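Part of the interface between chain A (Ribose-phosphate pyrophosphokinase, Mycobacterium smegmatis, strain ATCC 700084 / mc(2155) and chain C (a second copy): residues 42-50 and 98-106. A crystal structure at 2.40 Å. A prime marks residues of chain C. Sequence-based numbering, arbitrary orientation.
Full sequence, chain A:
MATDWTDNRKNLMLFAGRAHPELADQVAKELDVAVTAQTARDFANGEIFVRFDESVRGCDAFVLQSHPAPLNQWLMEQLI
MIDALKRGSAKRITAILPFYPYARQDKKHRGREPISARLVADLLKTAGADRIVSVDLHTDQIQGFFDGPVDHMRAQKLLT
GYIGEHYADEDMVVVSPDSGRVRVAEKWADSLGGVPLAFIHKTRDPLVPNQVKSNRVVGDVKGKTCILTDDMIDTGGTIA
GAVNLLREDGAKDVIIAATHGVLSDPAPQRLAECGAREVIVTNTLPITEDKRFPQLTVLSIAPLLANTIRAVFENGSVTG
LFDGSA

Chain A (42-50) DFANGEIFV
Chain C 98-106: PFYPYARQD

Chain A enters this contact through a tight loop that leads into a strand at Ile48–Val50, and it packs against a segment of chain C folded into two successive turns, type II from Tyr100′ to Ala103′ and type I from Tyr102′ to Gln105′. The CA atoms of Glu47 and Tyr102′ lie 6.5 Å apart and those of Phe49 and Gln105′ 8.4 Å apart, so the two chains run in the same general sense here. No backbone-to-backbone hydrogen bond joins them; side chains make the connection.

The CA-to-CB bond of Phe43 (phi/psi -71/156°, chi1 m, chi2 -44°) points toward chain C, and Phe43 CD2 lies 4.1 Å from Arg104′ NH2, giving the arginine a nonpolar neighbour. The loop closes behind it: Gly46 N donates to Phe43 O at 2.8 Å, and Phe43 N to Glu47 O at 3.0 Å. The CA-to-CB bond of Asn45 (-42/-41°, chi1 t, chi2 -6°) also points toward chain C. Asn45 ND2 meets the edge of the Phe99′ ring (chi1 t, chi2 88°), 3.9 Å from Phe99′ CE2, and comes within 3.4 Å of Arg104′ NH2, but two donors cannot bond to each other. Gly46 follows at 111/-16°, where a CB would be jammed against the carbonyl O of Asn45; glycine suits the turn.

Glu47 (-59/136°; chi1 -83°, chi2 164°, chi3 27°) is the centre of the contact. Its carboxylate spans two partners. Glu47 OE1 forms a salt bridge with Arg104′ NH2 at 3.0 Å, a hydrogen bond with an N-H...O angle of 139°, while Glu47 OE2 accepts a weak hydrogen bond of 3.2 Å from Tyr102′ N. Arg104′ reaches it with chi1 m, chi2 t, chi3 m and chi4 173°. Glutamate suits this position because its charge pairs with the guanidinium while its aliphatic stem packs on an aromatic ring: Glu47 CG sits 3.9 Å from the centroid of the Tyr102′ ring, only 11° off the ring normal.

Tyr102′ has phi/psi 68/15°, the positive phi expected at the third position of a type II turn. Its CA-to-CB bond points sideways, and chi1 -69° with chi2 -83° brings the end of the side chain nearer chain A. There Ile48 N donates to Tyr102′ OH at 3.2 Å and 167°, nearly linear. Ile48 CD1 (-95/138°, chi1 m, chi2 147°, between wells) also packs against this hydroxyl, 3.7 Å from Tyr102′ OH.

Phe49 (-112/132°, chi1 t, chi2 -84°) likewise starts sideways, but a phenyl ring is long enough for its end to approach Gln105′ (chi1 t, chi2 p, chi3 44°), with Phe49 CD2 4.1 Å from Gln105′ OE1. Val50 continues the strand at -133/135°, out of contact.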

# COMPACT_ATOMS: atom_id res chain seq x y z
N ASP A 42 -27.82 -31.32 10.14
CA ASP A 42 -28.01 -30.15 9.29
C ASP A 42 -26.68 -29.63 8.80
O ASP A 42 -25.75 -29.44 9.57
CB ASP A 42 -28.70 -29.02 10.06
CG ASP A 42 -30.21 -29.31 10.38
OD1 ASP A 42 -30.85 -30.19 9.77
OD2 ASP A 42 -30.79 -28.62 11.25
N PHE A 43 -26.59 -29.39 7.50
CA PHE A 43 -25.56 -28.51 6.95
C PHE A 43 -25.87 -27.07 7.34
O PHE A 43 -27.01 -26.73 7.64
CB PHE A 43 -25.49 -28.63 5.42
CG PHE A 43 -25.10 -30.01 4.94
CD1 PHE A 43 -24.05 -30.71 5.54
CD2 PHE A 43 -25.78 -30.62 3.89
CE1 PHE A 43 -23.70 -31.98 5.10
CE2 PHE A 43 -25.44 -31.89 3.44
CZ PHE A 43 -24.40 -32.57 4.05
N ALA A 44 -24.84 -26.23 7.36
CA ALA A 44 -24.97 -24.83 7.80
C ALA A 44 -26.00 -24.11 6.94
O ALA A 44 -26.74 -23.24 7.41
CB ALA A 44 -23.63 -24.15 7.70
N ASN A 45 -26.00 -24.50 5.66
CA ASN A 45 -27.05 -24.21 4.68
C ASN A 45 -28.51 -24.33 5.19
O ASN A 45 -29.36 -23.50 4.85
CB ASN A 45 -26.87 -25.18 3.52
CG ASN A 45 -27.47 -24.68 2.24
OD1 ASN A 45 -28.14 -23.65 2.21
ND2 ASN A 45 -27.22 -25.40 1.17
N GLY A 46 -28.79 -25.36 5.99
CA GLY A 46 -30.16 -25.74 6.40
C GLY A 46 -30.59 -27.06 5.76
O GLY A 46 -31.58 -27.64 6.15
N GLU A 47 -29.87 -27.50 4.72
CA GLU A 47 -30.14 -28.80 4.11
C GLU A 47 -29.99 -29.90 5.14
O GLU A 47 -29.04 -29.94 5.89
CB GLU A 47 -29.20 -29.09 2.92
CG GLU A 47 -29.62 -28.48 1.59
CD GLU A 47 -28.50 -28.45 0.53
OE1 GLU A 47 -27.59 -29.32 0.59
OE2 GLU A 47 -28.53 -27.56 -0.37
N ILE A 48 -30.92 -30.83 5.13
CA ILE A 48 -30.92 -31.96 6.04
C ILE A 48 -30.26 -33.18 5.40
O ILE A 48 -30.53 -33.49 4.26
CB ILE A 48 -32.36 -32.29 6.42
CG1 ILE A 48 -32.97 -31.10 7.13
CG2 ILE A 48 -32.47 -33.50 7.33
CD1 ILE A 48 -34.43 -30.99 6.83
N PHE A 49 -29.45 -33.87 6.19
CA PHE A 49 -28.80 -35.09 5.79
C PHE A 49 -29.39 -36.21 6.61
O PHE A 49 -29.43 -36.13 7.81
CB PHE A 49 -27.31 -35.00 6.07
CG PHE A 49 -26.56 -36.25 5.73
CD1 PHE A 49 -26.50 -37.30 6.65
CD2 PHE A 49 -25.90 -36.40 4.51
CE1 PHE A 49 -25.82 -38.48 6.36
CE2 PHE A 49 -25.20 -37.57 4.21
CZ PHE A 49 -25.16 -38.62 5.14
N VAL A 50 -29.76 -37.30 5.96
CA VAL A 50 -30.39 -38.43 6.64
C VAL A 50 -29.70 -39.68 6.18
O VAL A 50 -29.52 -39.86 5.00
CB VAL A 50 -31.92 -38.45 6.36
CG1 VAL A 50 -32.51 -39.86 6.37
CG2 VAL A 50 -32.66 -37.60 7.40
N PRO C 98 -32.43 -20.29 -8.65
CA PRO C 98 -31.04 -19.99 -9.02
C PRO C 98 -30.00 -20.91 -8.36
O PRO C 98 -29.08 -21.35 -9.03
CB PRO C 98 -30.85 -18.55 -8.57
CG PRO C 98 -32.23 -18.00 -8.51
CD PRO C 98 -33.10 -19.12 -8.05
N PHE C 99 -30.16 -21.23 -7.08
CA PHE C 99 -29.39 -22.27 -6.42
C PHE C 99 -30.37 -23.41 -6.11
O PHE C 99 -31.32 -23.23 -5.35
CB PHE C 99 -28.76 -21.67 -5.16
CG PHE C 99 -28.10 -22.66 -4.25
CD1 PHE C 99 -26.77 -22.99 -4.45
CD2 PHE C 99 -28.79 -23.21 -3.18
CE1 PHE C 99 -26.12 -23.86 -3.60
CE2 PHE C 99 -28.17 -24.09 -2.33
CZ PHE C 99 -26.82 -24.41 -2.54
N TYR C 100 -30.13 -24.57 -6.71
CA TYR C 100 -31.02 -25.70 -6.59
C TYR C 100 -30.79 -26.39 -5.23
O TYR C 100 -29.73 -26.89 -4.96
CB TYR C 100 -30.77 -26.67 -7.75
CG TYR C 100 -31.79 -27.78 -7.94
CD1 TYR C 100 -31.73 -28.93 -7.17
CD2 TYR C 100 -32.77 -27.69 -8.91
CE1 TYR C 100 -32.64 -29.97 -7.33
CE2 TYR C 100 -33.69 -28.73 -9.08
CZ TYR C 100 -33.61 -29.87 -8.30
OH TYR C 100 -34.49 -30.90 -8.43
N PRO C 101 -31.81 -26.42 -4.38
CA PRO C 101 -31.65 -26.97 -3.07
C PRO C 101 -31.54 -28.48 -3.14
O PRO C 101 -32.23 -29.11 -3.94
CB PRO C 101 -32.93 -26.58 -2.34
CG PRO C 101 -33.90 -26.15 -3.36
CD PRO C 101 -33.20 -26.00 -4.65
N TYR C 102 -30.69 -29.01 -2.28
CA TYR C 102 -30.39 -30.44 -2.18
C TYR C 102 -29.65 -31.01 -3.37
O TYR C 102 -29.56 -32.21 -3.50
CB TYR C 102 -31.66 -31.26 -1.89
CG TYR C 102 -32.17 -31.01 -0.51
CD1 TYR C 102 -31.64 -31.68 0.56
CD2 TYR C 102 -33.18 -30.07 -0.27
CE1 TYR C 102 -32.07 -31.42 1.83
CE2 TYR C 102 -33.64 -29.83 0.98
CZ TYR C 102 -33.06 -30.49 2.03
OH TYR C 102 -33.47 -30.24 3.31
N ALA C 103 -29.08 -30.15 -4.20
CA ALA C 103 -28.33 -30.60 -5.37
C ALA C 103 -27.17 -31.53 -5.04
O ALA C 103 -26.88 -32.42 -5.82
CB ALA C 103 -27.83 -29.43 -6.20
N ARG C 104 -26.52 -31.32 -3.91
CA ARG C 104 -25.44 -32.22 -3.50
C ARG C 104 -25.88 -33.65 -3.18
O ARG C 104 -25.09 -34.58 -3.33
CB ARG C 104 -24.63 -31.61 -2.34
CG ARG C 104 -23.73 -30.49 -2.84
CD ARG C 104 -23.11 -29.73 -1.71
NE ARG C 104 -24.14 -29.10 -0.88
CZ ARG C 104 -23.92 -28.47 0.27
NH1 ARG C 104 -22.69 -28.38 0.77
NH2 ARG C 104 -24.94 -27.92 0.92
N GLN C 105 -27.11 -33.83 -2.75
CA GLN C 105 -27.64 -35.16 -2.49
C GLN C 105 -28.34 -35.67 -3.78
O GLN C 105 -29.56 -35.84 -3.81
CB GLN C 105 -28.59 -35.10 -1.31
CG GLN C 105 -29.02 -36.46 -0.79
CD GLN C 105 -27.86 -37.23 -0.19
OE1 GLN C 105 -27.06 -36.69 0.55
NE2 GLN C 105 -27.80 -38.53 -0.48
N ASP C 106 -27.55 -35.96 -4.83
CA ASP C 106 -28.05 -36.43 -6.13
C ASP C 106 -27.79 -37.93 -6.41
O ASP C 106 -27.95 -38.40 -7.54
CB ASP C 106 -27.48 -35.58 -7.25
CG ASP C 106 -25.93 -35.46 -7.20
OD1 ASP C 106 -25.25 -36.15 -6.39
OD2 ASP C 106 -25.39 -34.65 -8.00